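Local atomic coordinates of peroxiredoxin 6 (PDB entry 2V2G), a protein that probably reduces hydrogen peroxide and organic hydroperoxides to water and alcohols, using thiols as the source of electrons. Residues K20-F23 with H24-L27; T42-S45 with T46-G50; I53-E56 with G57-K60; K78-S81 with E82-C86; L144-A147 with T148-R151. The protein carries 1 engineered substitution. All coordinates share one frame; numbering follows the deposited sequence.

In the fold
Contacts 2, 4 and 5 gather round the benzoic acid pocket, and contacts 1 and 3 lie apart from it. Contact 2 carries the predicted peroxidatic position, S45, engineered from cysteine. Contact 4 leans on contact 2, their centres about 10 Å apart, and T46 OG1 probably hydrogen-bonds W80 NE1 at 3.0 Å. Contact 5 meets contact 2 from the sheet edge, centre to centre about 11 Å, through the salt bridge E48 OE2 to R151 NE of 2.8 Å. Contact 3 adjoins contact 2 in sequence and touches contact 4, with I53 CD1 3.7 Å from V84 CG1. Contact 1 stands about 25 Å from contact 2 between centres.

Contact 1. Residues K20-F23 with H24-L27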
loop_
_atom_site.group_PDB
_atom_site.type_symbol
_atom_site.label_atom_id
_atom_site.label_comp_id
_atom_site.label_asym_id
_atom_site.label_seq_id
_atom_site.Cartn_x
_atom_site.Cartn_y
_atom_site.Cartn_z
ATOM N N LYS A 20 10.694 11.882 24.732
ATOM C CA LYS A 20 9.928 12.780 23.897
ATOM C C LYS A 20 10.718 13.158 22.681
ATOM O O LYS A 20 11.944 13.302 22.735
ATOM C CB LYS A 20 9.454 14.043 24.629
ATOM C CG LYS A 20 8.451 13.757 25.773
ATOM C CD LYS A 20 7.717 15.046 26.181
ATOM C CE LYS A 20 6.959 14.884 27.514
ATOM N NZ LYS A 20 6.562 16.210 28.152
ATOM N N LEU A 21 10.010 13.263 21.569
ATOM C CA LEU A 21 10.597 13.640 20.312
ATOM C C LEU A 21 9.706 14.556 19.502
ATOM O O LEU A 21 8.483 14.598 19.665
ATOM C CB LEU A 21 10.971 12.421 19.510
ATOM C CG LEU A 21 9.934 11.445 19.013
ATOM C CD1 LEU A 21 9.309 11.936 17.686
ATOM C CD2 LEU A 21 10.657 10.090 18.754
ATOM N N LYS A 22 10.370 15.301 18.629
ATOM C CA LYS A 22 9.728 16.190 17.702
ATOM C C LYS A 22 10.071 15.645 16.300
ATOM O O LYS A 22 11.233 15.410 15.936
ATOM C CB LYS A 22 10.202 17.616 17.898
ATOM C CG LYS A 22 9.590 18.651 16.968
ATOM C CD LYS A 22 8.249 19.181 17.479
ATOM C CE LYS A 22 7.858 20.520 16.824
ATOM N NZ LYS A 22 6.366 20.735 16.835
ATOM N N PHE A 23 9.051 15.314 15.532
ATOM C CA PHE A 23 9.252 14.444 14.394
ATOM C C PHE A 23 10.263 14.942 13.332
ATOM O O PHE A 23 11.122 14.178 12.873
ATOM C CB PHE A 23 7.886 14.045 13.735
ATOM C CG PHE A 23 8.018 13.025 12.663
ATOM C CD1 PHE A 23 8.497 11.729 12.940
ATOM C CD2 PHE A 23 7.750 13.352 11.353
ATOM C CE1 PHE A 23 8.672 10.776 11.925
ATOM C CE2 PHE A 23 7.879 12.380 10.320
ATOM C CZ PHE A 23 8.388 11.096 10.631
ATOM N N HIS A 24 10.151 16.207 12.935
ATOM C CA HIS A 24 11.090 16.733 11.936
ATOM C C HIS A 24 12.523 16.735 12.450
ATOM O O HIS A 24 13.442 16.637 11.618
ATOM C CB HIS A 24 10.730 18.115 11.458
ATOM C CG HIS A 24 9.508 18.175 10.600
ATOM N ND1 HIS A 24 9.215 19.271 9.809
ATOM C CD2 HIS A 24 8.529 17.253 10.375
ATOM C CE1 HIS A 24 8.073 19.029 9.174
ATOM N NE2 HIS A 24 7.652 17.803 9.481
ATOM N N ASP A 25 12.723 16.913 13.762
ATOM C CA ASP A 25 14.067 16.924 14.411
ATOM C C ASP A 25 14.644 15.502 14.411
ATOM O O ASP A 25 15.822 15.282 14.143
ATOM C CB ASP A 25 13.975 17.413 15.849
ATOM C CG ASP A 25 13.643 18.908 15.961
ATOM O OD1 ASP A 25 13.753 19.626 14.946
ATOM O OD2 ASP A 25 13.361 19.387 17.081
ATOM N N TRP A 26 13.796 14.555 14.753
ATOM C CA TRP A 26 14.174 13.158 14.856
ATOM C C TRP A 26 14.502 12.627 13.470
ATOM O O TRP A 26 15.547 11.985 13.277
ATOM C CB TRP A 26 13.028 12.325 15.476
ATOM C CG TRP A 26 13.351 10.872 15.476
ATOM C CD1 TRP A 26 14.107 10.191 16.394
ATOM C CD2 TRP A 26 13.012 9.934 14.469
ATOM N NE1 TRP A 26 14.205 8.877 16.027
ATOM C CE2 TRP A 26 13.574 8.696 14.841
ATOM C CE3 TRP A 26 12.296 10.020 13.283
ATOM C CZ2 TRP A 26 13.413 7.548 14.071
ATOM C CZ3 TRP A 26 12.140 8.847 12.502
ATOM C CH2 TRP A 26 12.735 7.648 12.926
ATOM N N LEU A 27 13.664 12.936 12.507
ATOM C CA LEU A 27 13.888 12.475 11.150
ATOM C C LEU A 27 15.120 13.167 10.504
ATOM O O LEU A 27 15.984 12.506 9.888
ATOM C CB LEU A 27 12.657 12.637 10.242
ATOM C CG LEU A 27 12.842 12.138 8.816
ATOM C CD1 LEU A 27 13.071 10.638 8.822
ATOM C CD2 LEU A 27 11.600 12.405 7.901
#
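The short edge strand 21-22 of the mixed sheet runs straight into helix 23-27, and F23, W26 and L27 meet in this first turn. K22 holds the N-cap position. Its O takes the W26 N-H at 2.9 Å and a weak second bond from D25 N. F23 O accepts L27 N at 2.9 Å. With CG anti to the backbone N (chi1 -173°), the F23 ring lies beside the W26 indole. F23 CE1 comes obliquely to W26 CE3 at 3.9 Å. At the five-membered end of the indole, L21 CD2 lies over one face, 4.2 Å from W26 CD1. L21 and W26 point the same way, side by side. On the outer side, D25 OD2 lies 3.7 Å from K22 CB. The K22 amine turns away to a salt bridge with E13 and a hydrogen bond to N11 O. H24 shows its ring edge to F23 CD2, and its NE2 bonds to F9 O. F23 stacks on F12, just before strand 13-16. L21 and W26 rest on I67 of strand 64-70, and F23 and L27 on I133 of strand 124-133.

Contact 2. Residues T42-S45 with T46-G50; sequences TPVS and TTELG. Engineered in segment 42-45: S45 (natural residue Cys). With BEZ (benzoic acid), chain E.
T42 and T46 meet at the start of helix 43-54, where one carbonyl takes two bonds from one residue. With OG1 beside its own backbone N (chi1 -51°), T46 can turn its hydroxyl back to T42 O, 2.7 Å from OG1, approaching from above the carbonyl plane. T46 N bonds the same oxygen at 3.1 Å. T47 is turned otherwise. Its OG1 sits between its N and carbonyl carbon (chi1 74°) and donates to V44 O at 2.7 Å, in the carbonyl plane and on a lone pair. E48 N approaches V44 O more nearly in line with the C=O. T47 OG1 also bonds A175 N of the second subunit. This helix N-terminus is the peroxidatic site of the peroxiredoxin fold. S45, engineered from cysteine, marks the predicted catalytic position, and its OG bonds R128. The carboxyl group of the benzoic acid is gripped by two successive N-H groups: V44 N to O1 at 3.0 Å and S45 N to O2 at 2.9 Å. R128 also bonds the ligand. E48 extends past V44, its CD 4.1 Å from V44 CG1, and its carboxylate forms salt bridges with R128 and R151. L49 curls back, its CD1 3.5 Å from S45 O.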
loop_
_atom_site.group_PDB
_atom_site.type_symbol
_atom_site.label_atom_id
_atom_site.label_comp_id
_atom_site.label_asym_id
_atom_site.label_seq_id
_atom_site.Cartn_x
_atom_site.Cartn_y
_atom_site.Cartn_z
ATOM N N THR A 42 -0.077 -8.350 20.801
ATOM C CA THR A 42 -0.936 -9.065 19.879
ATOM C C THR A 42 -0.082 -9.727 18.809
ATOM O O THR A 42 1.043 -9.255 18.518
ATOM C CB THR A 42 -1.990 -8.139 19.297
ATOM O OG1 THR A 42 -1.315 -7.121 18.545
ATOM C CG2 THR A 42 -2.862 -7.573 20.399
ATOM N N PRO A 43 -0.576 -10.875 18.271
ATOM C CA PRO A 43 0.300 -11.818 17.526
ATOM C C PRO A 43 0.807 -11.309 16.183
ATOM O O PRO A 43 2.011 -11.357 15.905
ATOM C CB PRO A 43 -0.555 -13.100 17.406
ATOM C CG PRO A 43 -1.964 -12.640 17.591
ATOM C CD PRO A 43 -1.909 -11.463 18.547
ATOM N N VAL A 44 -0.082 -10.892 15.287
ATOM C CA VAL A 44 0.406 -10.367 13.965
ATOM C C VAL A 44 1.377 -9.207 14.141
ATOM O O VAL A 44 2.387 -9.149 13.482
ATOM C CB VAL A 44 -0.770 -10.001 12.992
ATOM C CG1 VAL A 44 -0.270 -9.185 11.753
ATOM C CG2 VAL A 44 -1.519 -11.334 12.602
ATOM N N SER A 45 1.014 -8.297 15.041
ATOM C CA SER A 45 1.838 -7.123 15.341
ATOM C C SER A 45 3.237 -7.558 15.765
ATOM O O SER A 45 4.245 -6.932 15.349
ATOM C CB SER A 45 1.236 -6.272 16.418
ATOM O OG SER A 45 0.013 -5.679 15.982
ATOM N N THR A 46 3.298 -8.628 16.526
ATOM C CA THR A 46 4.603 -9.162 16.996
ATOM C C THR A 46 5.391 -9.693 15.814
ATOM O O THR A 46 6.592 -9.399 15.647
ATOM C CB THR A 46 4.455 -10.213 18.115
ATOM O OG1 THR A 46 3.633 -9.715 19.153
ATOM C CG2 THR A 46 5.834 -10.587 18.807
ATOM N N THR A 47 4.742 -10.491 14.950
ATOM C CA THR A 47 5.432 -10.941 13.721
ATOM C C THR A 47 5.949 -9.790 12.840
ATOM O O THR A 47 6.999 -9.897 12.212
ATOM C CB THR A 47 4.552 -11.911 12.850
ATOM O OG1 THR A 47 3.511 -11.201 12.174
ATOM C CG2 THR A 47 3.968 -13.034 13.740
ATOM N N GLU A 48 5.173 -8.691 12.750
ATOM C CA GLU A 48 5.547 -7.550 11.919
ATOM C C GLU A 48 6.743 -6.766 12.453
ATOM O O GLU A 48 7.748 -6.562 11.715
ATOM C CB GLU A 48 4.367 -6.616 11.749
ATOM C CG GLU A 48 3.315 -7.180 10.851
ATOM C CD GLU A 48 2.224 -6.133 10.642
ATOM O OE1 GLU A 48 1.855 -5.531 11.650
ATOM O OE2 GLU A 48 1.837 -5.877 9.484
ATOM N N LEU A 49 6.674 -6.370 13.717
ATOM C CA LEU A 49 7.825 -5.654 14.317
ATOM C C LEU A 49 9.039 -6.574 14.364
ATOM O O LEU A 49 10.167 -6.125 14.199
ATOM C CB LEU A 49 7.465 -5.031 15.676
ATOM C CG LEU A 49 6.792 -3.661 15.556
ATOM C CD1 LEU A 49 5.438 -3.667 14.900
ATOM C CD2 LEU A 49 6.698 -3.001 16.947
ATOM N N GLY A 50 8.848 -7.872 14.531
ATOM C CA GLY A 50 9.984 -8.792 14.494
ATOM C C GLY A 50 10.616 -8.907 13.129
ATOM O O GLY A 50 11.841 -8.985 12.969
HETATM C C BEZ E . -2.873 -8.972 15.858
HETATM O O1 BEZ E . -2.985 -10.277 15.760
HETATM O O2 BEZ E . -1.799 -8.232 15.854
HETATM C C1 BEZ E . -4.213 -8.360 16.040
HETATM C C2 BEZ E . -4.324 -7.119 16.640
HETATM C C3 BEZ E . -5.567 -6.577 16.814
HETATM C C4 BEZ E . -6.699 -7.305 16.442
HETATM C C5 BEZ E . -6.601 -8.552 15.808
HETATM C C6 BEZ E . -5.336 -9.095 15.616
#

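Contact 3. Residues I53-E56 with G57-K60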
loop_
_atom_site.group_PDB
_atom_site.type_symbol
_atom_site.label_atom_id
_atom_site.label_comp_id
_atom_site.label_asym_id
_atom_site.label_seq_id
_atom_site.Cartn_x
_atom_site.Cartn_y
_atom_site.Cartn_z
ATOM N N ILE A 53 12.832 -5.850 12.621
ATOM C CA ILE A 53 14.166 -6.124 13.227
ATOM C C ILE A 53 15.021 -6.977 12.256
ATOM O O ILE A 53 16.182 -6.645 11.989
ATOM C CB ILE A 53 14.096 -6.797 14.648
ATOM C CG1 ILE A 53 13.305 -5.865 15.607
ATOM C CG2 ILE A 53 15.556 -7.260 15.120
ATOM C CD1 ILE A 53 13.170 -6.440 16.964
ATOM N N GLN A 54 14.434 -8.059 11.697
ATOM C CA GLN A 54 15.171 -8.891 10.772
ATOM C C GLN A 54 15.716 -8.120 9.563
ATOM O O GLN A 54 16.793 -8.462 9.062
ATOM C CB GLN A 54 14.378 -10.110 10.291
ATOM C CG GLN A 54 14.004 -11.095 11.367
ATOM C CD GLN A 54 13.055 -12.178 10.865
ATOM O OE1 GLN A 54 12.592 -12.150 9.710
ATOM N NE2 GLN A 54 12.766 -13.139 11.740
ATOM N N LEU A 55 14.952 -7.105 9.126
ATOM C CA LEU A 55 15.298 -6.296 7.976
ATOM C C LEU A 55 16.050 -4.977 8.341
ATOM O O LEU A 55 16.237 -4.124 7.458
ATOM C CB LEU A 55 14.010 -5.954 7.196
ATOM C CG LEU A 55 13.342 -7.143 6.516
ATOM C CD1 LEU A 55 11.936 -6.718 5.950
ATOM C CD2 LEU A 55 14.255 -7.631 5.393
ATOM N N GLU A 56 16.454 -4.770 9.594
ATOM C CA GLU A 56 16.923 -3.441 9.993
ATOM C C GLU A 56 18.163 -3.001 9.168
ATOM O O GLU A 56 18.233 -1.842 8.736
ATOM C CB GLU A 56 17.174 -3.388 11.514
ATOM C CG GLU A 56 18.583 -3.500 11.974
ATOM C CD GLU A 56 19.382 -2.181 11.872
ATOM O OE1 GLU A 56 18.772 -1.063 11.932
ATOM O OE2 GLU A 56 20.622 -2.275 11.756
ATOM N N GLY A 57 19.059 -3.922 8.901
ATOM C CA GLY A 57 20.159 -3.631 8.019
ATOM C C GLY A 57 19.809 -3.252 6.577
ATOM O O GLY A 57 20.544 -2.489 5.962
ATOM N N ASP A 58 18.732 -3.818 6.020
ATOM C CA ASP A 58 18.299 -3.450 4.674
ATOM C C ASP A 58 17.799 -1.994 4.649
ATOM O O ASP A 58 18.032 -1.270 3.701
ATOM C CB ASP A 58 17.190 -4.421 4.231
ATOM C CG ASP A 58 17.719 -5.864 4.057
ATOM O OD1 ASP A 58 18.819 -6.063 3.463
ATOM O OD2 ASP A 58 17.107 -6.802 4.617
ATOM N N PHE A 59 17.128 -1.578 5.697
ATOM C CA PHE A 59 16.676 -0.177 5.812
ATOM C C PHE A 59 17.900 0.713 6.045
ATOM O O PHE A 59 18.030 1.760 5.401
ATOM C CB PHE A 59 15.638 -0.047 6.902
ATOM C CG PHE A 59 14.305 -0.606 6.496
ATOM C CD1 PHE A 59 13.422 0.174 5.764
ATOM C CD2 PHE A 59 13.937 -1.897 6.850
ATOM C CE1 PHE A 59 12.135 -0.310 5.387
ATOM C CE2 PHE A 59 12.633 -2.399 6.486
ATOM C CZ PHE A 59 11.766 -1.628 5.720
ATOM N N LYS A 60 18.792 0.263 6.933
ATOM C CA LYS A 60 19.976 1.069 7.277
ATOM C C LYS A 60 20.813 1.304 6.025
ATOM O O LYS A 60 21.252 2.425 5.801
ATOM C CB LYS A 60 20.773 0.428 8.450
ATOM C CG LYS A 60 21.824 1.312 9.124
ATOM C CD LYS A 60 22.558 0.491 10.222
ATOM C CE LYS A 60 24.041 0.969 10.454
ATOM N NZ LYS A 60 24.955 0.213 11.438
HETATM O O HOH W 1 19.303 -6.867 9.163
#
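L55 and E56 carry most of this contact, at the break where helix 43-54 ends and helix 56-61 begins. L55 is the first residue to leave the helical backbone and is also the N-cap of the next helix. Its O accepts F59 N at 3.2 Å, and D58 N more weakly. The same oxygen lies near the plane of the F59 ring, at its edge by CD2. L55 CB packs on F59 CE2 at 3.9 Å. L55 CD2 comes close to D58 OD2, where the two side chains cross.

E56 has an unusual first torsion (chi1 101°), and its chain bends again at chi2. This brings the carboxylate round beside the G57 amide, with E56 CG 3.1 Å from G57 N and E56 OE2 3.7 Å from K60 CD. The E56 and K60 chains run side by side, pointing the same way. An alanine in place of E56 would probably uncover the G57 amide on this side and leave K60 without its nearby opposite charge.

A water joins the two helices, donating to Q54 O and accepting from G57 N at 3.0 Å. F59 packs on L157 and I160 of helix 153-168. E56 OE2 and K60 NZ stay 5.0 Å apart, so their attraction is probably modest, and the contact is probably held mainly by backbone bonds, such as K60 N to E56 O at 2.8 Å.

Contact 4. Residues K78-S81 with E82-C86; sequences KEWS and EDVKC
W80 and V84 cross obliquely, one turn apart on helix 74-88. V84 CG2 stands over the indole face, 3.7 Å from the centre of the six-membered ring and 14° off its normal. This is a CH-pi contact. The indole reaches forward along the helix because W80 CG is anti to the backbone N (chi1 179°). D83 meets W80 differently. Its CB lies 3.9 Å from W80 CD1, the two side chains cross at about a right angle, and the carboxylate plane is turned 84° from the ring. D83 OD2 bonds Y212 and S208 of the second subunit, so its charged end belongs to the dimer interface.

The outer side is polar. E82 bends at chi2, and its OE2 receives K85 NZ at 3.0 Å on the syn side, a salt bridge within the helix. A water donates to both E82 OE2 and K78 O. A second water donates to E79 O and to D83 OD1 at 2.8 Å, tying that carboxylate to the preceding turn. K85 keeps its CG close to S81 O, 3.3 Å away, while K85 N bonds the same oxygen. S81 OG turns back to H77 O. V84 N bonds W80 O at 3.0 Å, in the carbonyl plane.

W80 also meets H37 and F41 ring to ring, and L49 packs against both W80 and V84. Helix 74-88 is the crossover of a beta-alpha-beta unit between strands 64-70 and 98-100. Here it brings W80 to about 4 Å from the side chain of S45, at the wall of the predicted peroxidatic site.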
loop_
_atom_site.group_PDB
_atom_site.type_symbol
_atom_site.label_atom_id
_atom_site.label_comp_id
_atom_site.label_asym_id
_atom_site.label_seq_id
_atom_site.Cartn_x
_atom_site.Cartn_y
_atom_site.Cartn_z
ATOM N N LYS A 78 7.992 -0.987 26.019
ATOM C CA LYS A 78 9.270 -1.523 26.497
ATOM C C LYS A 78 9.171 -3.005 26.855
ATOM O O LYS A 78 10.021 -3.796 26.449
ATOM C CB LYS A 78 9.847 -0.664 27.630
ATOM C CG LYS A 78 10.569 0.588 27.066
ATOM C CD LYS A 78 11.230 1.478 28.133
ATOM C CE LYS A 78 11.437 2.935 27.631
ATOM N NZ LYS A 78 11.878 3.767 28.794
ATOM N N GLU A 79 8.105 -3.391 27.549
ATOM C CA GLU A 79 7.920 -4.782 27.934
ATOM C C GLU A 79 7.665 -5.662 26.714
ATOM O O GLU A 79 8.279 -6.707 26.526
ATOM C CB GLU A 79 6.746 -4.937 28.874
ATOM C CG GLU A 79 6.613 -6.366 29.399
ATOM C CD GLU A 79 5.414 -6.590 30.313
ATOM O OE1 GLU A 79 4.608 -5.657 30.511
ATOM O OE2 GLU A 79 5.275 -7.733 30.813
ATOM N N TRP A 80 6.747 -5.226 25.880
ATOM C CA TRP A 80 6.445 -5.994 24.683
ATOM C C TRP A 80 7.625 -6.109 23.721
ATOM O O TRP A 80 7.733 -7.093 23.001
ATOM C CB TRP A 80 5.234 -5.385 23.993
ATOM C CG TRP A 80 4.839 -6.082 22.732
ATOM C CD1 TRP A 80 4.551 -7.410 22.565
ATOM C CD2 TRP A 80 4.688 -5.474 21.461
ATOM N NE1 TRP A 80 4.187 -7.643 21.265
ATOM C CE2 TRP A 80 4.274 -6.476 20.559
ATOM C CE3 TRP A 80 4.845 -4.168 20.988
ATOM C CZ2 TRP A 80 4.016 -6.212 19.206
ATOM C CZ3 TRP A 80 4.587 -3.907 19.626
ATOM C CH2 TRP A 80 4.201 -4.934 18.757
ATOM N N SER A 81 8.496 -5.111 23.687
ATOM C CA SER A 81 9.636 -5.146 22.813
ATOM C C SER A 81 10.508 -6.424 23.069
ATOM O O SER A 81 11.106 -6.948 22.150
ATOM C CB SER A 81 10.485 -3.876 22.928
ATOM O OG SER A 81 9.871 -2.744 22.358
ATOM N N GLU A 82 10.531 -6.929 24.313
ATOM C CA GLU A 82 11.259 -8.179 24.616
ATOM C C GLU A 82 10.640 -9.386 23.898
ATOM O O GLU A 82 11.359 -10.307 23.484
ATOM C CB GLU A 82 11.295 -8.421 26.121
ATOM C CG GLU A 82 12.116 -7.387 26.908
ATOM C CD GLU A 82 13.508 -7.096 26.281
ATOM O OE1 GLU A 82 14.292 -8.046 26.110
ATOM O OE2 GLU A 82 13.826 -5.929 25.954
ATOM N N ASP A 83 9.322 -9.391 23.757
ATOM C CA ASP A 83 8.616 -10.423 23.005
ATOM C C ASP A 83 8.938 -10.279 21.511
ATOM O O ASP A 83 9.167 -11.278 20.812
ATOM C CB ASP A 83 7.098 -10.334 23.212
ATOM C CG ASP A 83 6.622 -10.723 24.625
ATOM O OD1 ASP A 83 7.418 -11.145 25.523
ATOM O OD2 ASP A 83 5.391 -10.577 24.813
ATOM N N VAL A 84 8.965 -9.034 21.021
ATOM C CA VAL A 84 9.308 -8.768 19.616
ATOM C C VAL A 84 10.725 -9.271 19.269
ATOM O O VAL A 84 10.945 -9.923 18.258
ATOM C CB VAL A 84 9.175 -7.258 19.269
ATOM C CG1 VAL A 84 9.628 -6.985 17.858
ATOM C CG2 VAL A 84 7.732 -6.798 19.411
ATOM N N LYS A 85 11.693 -8.938 20.115
ATOM C CA LYS A 85 13.066 -9.412 19.904
ATOM C C LYS A 85 13.085 -10.932 19.824
ATOM O O LYS A 85 13.715 -11.500 18.952
ATOM C CB LYS A 85 13.963 -8.959 21.065
ATOM C CG LYS A 85 14.200 -7.489 21.144
ATOM C CD LYS A 85 14.927 -7.133 22.392
ATOM C CE LYS A 85 15.097 -5.669 22.480
ATOM N NZ LYS A 85 15.772 -5.287 23.730
ATOM N N CYS A 86 12.381 -11.585 20.742
ATOM C CA CYS A 86 12.354 -13.040 20.782
ATOM C C CYS A 86 11.913 -13.644 19.437
ATOM O O CYS A 86 12.583 -14.500 18.862
ATOM C CB CYS A 86 11.388 -13.457 21.884
ATOM S SG CYS A 86 11.263 -15.217 22.108
HETATM O O HOH W 2 12.575 -3.578 26.053
HETATM O O HOH W 3 8.178 -9.228 27.417
#

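Contact 5. Residues L144-A147 with T148-R151; sequences LYPA and TTGR
Y145 packs against T149 and R151 where strand 139-145 ends and the chain turns back. This is the buried, closely packed part. R151 CG comes obliquely to the ring, 3.7 Å from Y145 CD2. T149 O lies at the ring edge, in its plane, 3.6 Å from Y145 CD2. T149 CG2 adds a longer touch to the same carbon. With CG beside the backbone N (chi1 -77°), the Y145 ring is set beside the returning chain, its edge to T149 O. A type I beta turn from P146 to T149 closes the bend: T149 N donates to P146 O at 3.1 Å, well above the carbonyl plane.

The T148 side differs in character, being partly exposed and polar. T148 OG1 lies 3.3 Å from P146 CG. T148 OG1 and T149 OG1 share a hydrogen bond of 2.8 Å, and T149 OG1 also bonds S162 of the second subunit. T148 itself packs on T166 of that subunit.

Y145 OH bonds E155 of the second subunit, and L144 pairs there with an antiparallel strand, carrying the sheet across the interface. An alanine at Y145 would probably open a gap beside T149 and R151 and leave E155 of the second subunit without its hydroxyl partner.

A147 O takes a bond from R128 NH2. The turn faces the second subunit through Y145 and T149 and the active-site helix through R151. R151 thus divides its chemistry: its apolar CG packs on the tyrosine ring, while the chain bends at chi3 and its guanidinium serves E48.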
loop_
_atom_site.group_PDB
_atom_site.type_symbol
_atom_site.label_atom_id
_atom_site.label_comp_id
_atom_site.label_asym_id
_atom_site.label_seq_id
_atom_site.Cartn_x
_atom_site.Cartn_y
_atom_site.Cartn_z
ATOM N N LEU A 144 -2.585 1.716 3.880
ATOM C CA LEU A 144 -3.440 1.538 5.051
ATOM C C LEU A 144 -3.980 0.139 4.997
ATOM O O LEU A 144 -4.933 -0.172 4.240
ATOM C CB LEU A 144 -4.622 2.527 5.089
ATOM C CG LEU A 144 -4.434 3.999 5.303
ATOM C CD1 LEU A 144 -5.873 4.607 5.289
ATOM C CD2 LEU A 144 -3.666 4.276 6.618
ATOM N N TYR A 145 -3.352 -0.733 5.752
ATOM C CA TYR A 145 -3.841 -2.121 5.882
ATOM C C TYR A 145 -4.626 -2.265 7.208
ATOM O O TYR A 145 -4.259 -1.645 8.225
ATOM C CB TYR A 145 -2.672 -3.117 5.925
ATOM C CG TYR A 145 -1.996 -3.429 4.605
ATOM C CD1 TYR A 145 -2.051 -2.581 3.531
ATOM C CD2 TYR A 145 -1.323 -4.662 4.434
ATOM C CE1 TYR A 145 -1.433 -2.904 2.326
ATOM C CE2 TYR A 145 -0.692 -4.982 3.247
ATOM C CZ TYR A 145 -0.736 -4.116 2.179
ATOM O OH TYR A 145 -0.134 -4.412 0.954
ATOM N N PRO A 146 -5.685 -3.097 7.223
ATOM C CA PRO A 146 -6.417 -3.279 8.462
ATOM C C PRO A 146 -5.750 -4.231 9.470
ATOM O O PRO A 146 -4.775 -4.974 9.112
ATOM C CB PRO A 146 -7.732 -3.879 7.969
ATOM C CG PRO A 146 -7.309 -4.737 6.819
ATOM C CD PRO A 146 -6.210 -3.920 6.121
ATOM N N ALA A 147 -6.285 -4.299 10.706
ATOM C CA ALA A 147 -5.701 -5.141 11.726
ATOM C C ALA A 147 -5.608 -6.614 11.317
ATOM O O ALA A 147 -4.751 -7.334 11.760
ATOM C CB ALA A 147 -6.505 -4.987 13.021
ATOM N N THR A 148 -6.531 -7.067 10.484
ATOM C CA THR A 148 -6.600 -8.467 10.067
ATOM C C THR A 148 -5.409 -8.953 9.230
ATOM O O THR A 148 -5.197 -10.166 9.063
ATOM C CB THR A 148 -7.856 -8.693 9.101
ATOM O OG1 THR A 148 -7.821 -7.827 7.943
ATOM C CG2 THR A 148 -9.165 -8.536 9.862
ATOM N N THR A 149 -4.704 -8.003 8.621
ATOM C CA THR A 149 -3.878 -8.272 7.411
ATOM C C THR A 149 -2.439 -7.759 7.612
ATOM O O THR A 149 -2.144 -6.590 7.417
ATOM C CB THR A 149 -4.550 -7.745 6.120
ATOM O OG1 THR A 149 -5.849 -8.345 6.024
ATOM C CG2 THR A 149 -3.677 -8.024 4.842
ATOM N N GLY A 150 -1.553 -8.681 7.965
ATOM C CA GLY A 150 -0.169 -8.325 8.137
ATOM C C GLY A 150 0.474 -7.835 6.874
ATOM O O GLY A 150 0.107 -8.230 5.802
ATOM N N ARG A 151 1.441 -6.906 6.990
ATOM C CA ARG A 151 2.080 -6.295 5.874
ATOM C C ARG A 151 3.190 -7.154 5.231
ATOM O O ARG A 151 3.546 -8.202 5.740
ATOM C CB ARG A 151 2.656 -4.951 6.317
ATOM C CG ARG A 151 1.563 -3.929 6.559
ATOM C CD ARG A 151 1.995 -2.823 7.414
ATOM N NE ARG A 151 2.101 -3.214 8.797
ATOM C CZ ARG A 151 2.214 -2.372 9.828
ATOM N NH1 ARG A 151 2.243 -1.033 9.663
ATOM N NH2 ARG A 151 2.195 -2.861 11.019
#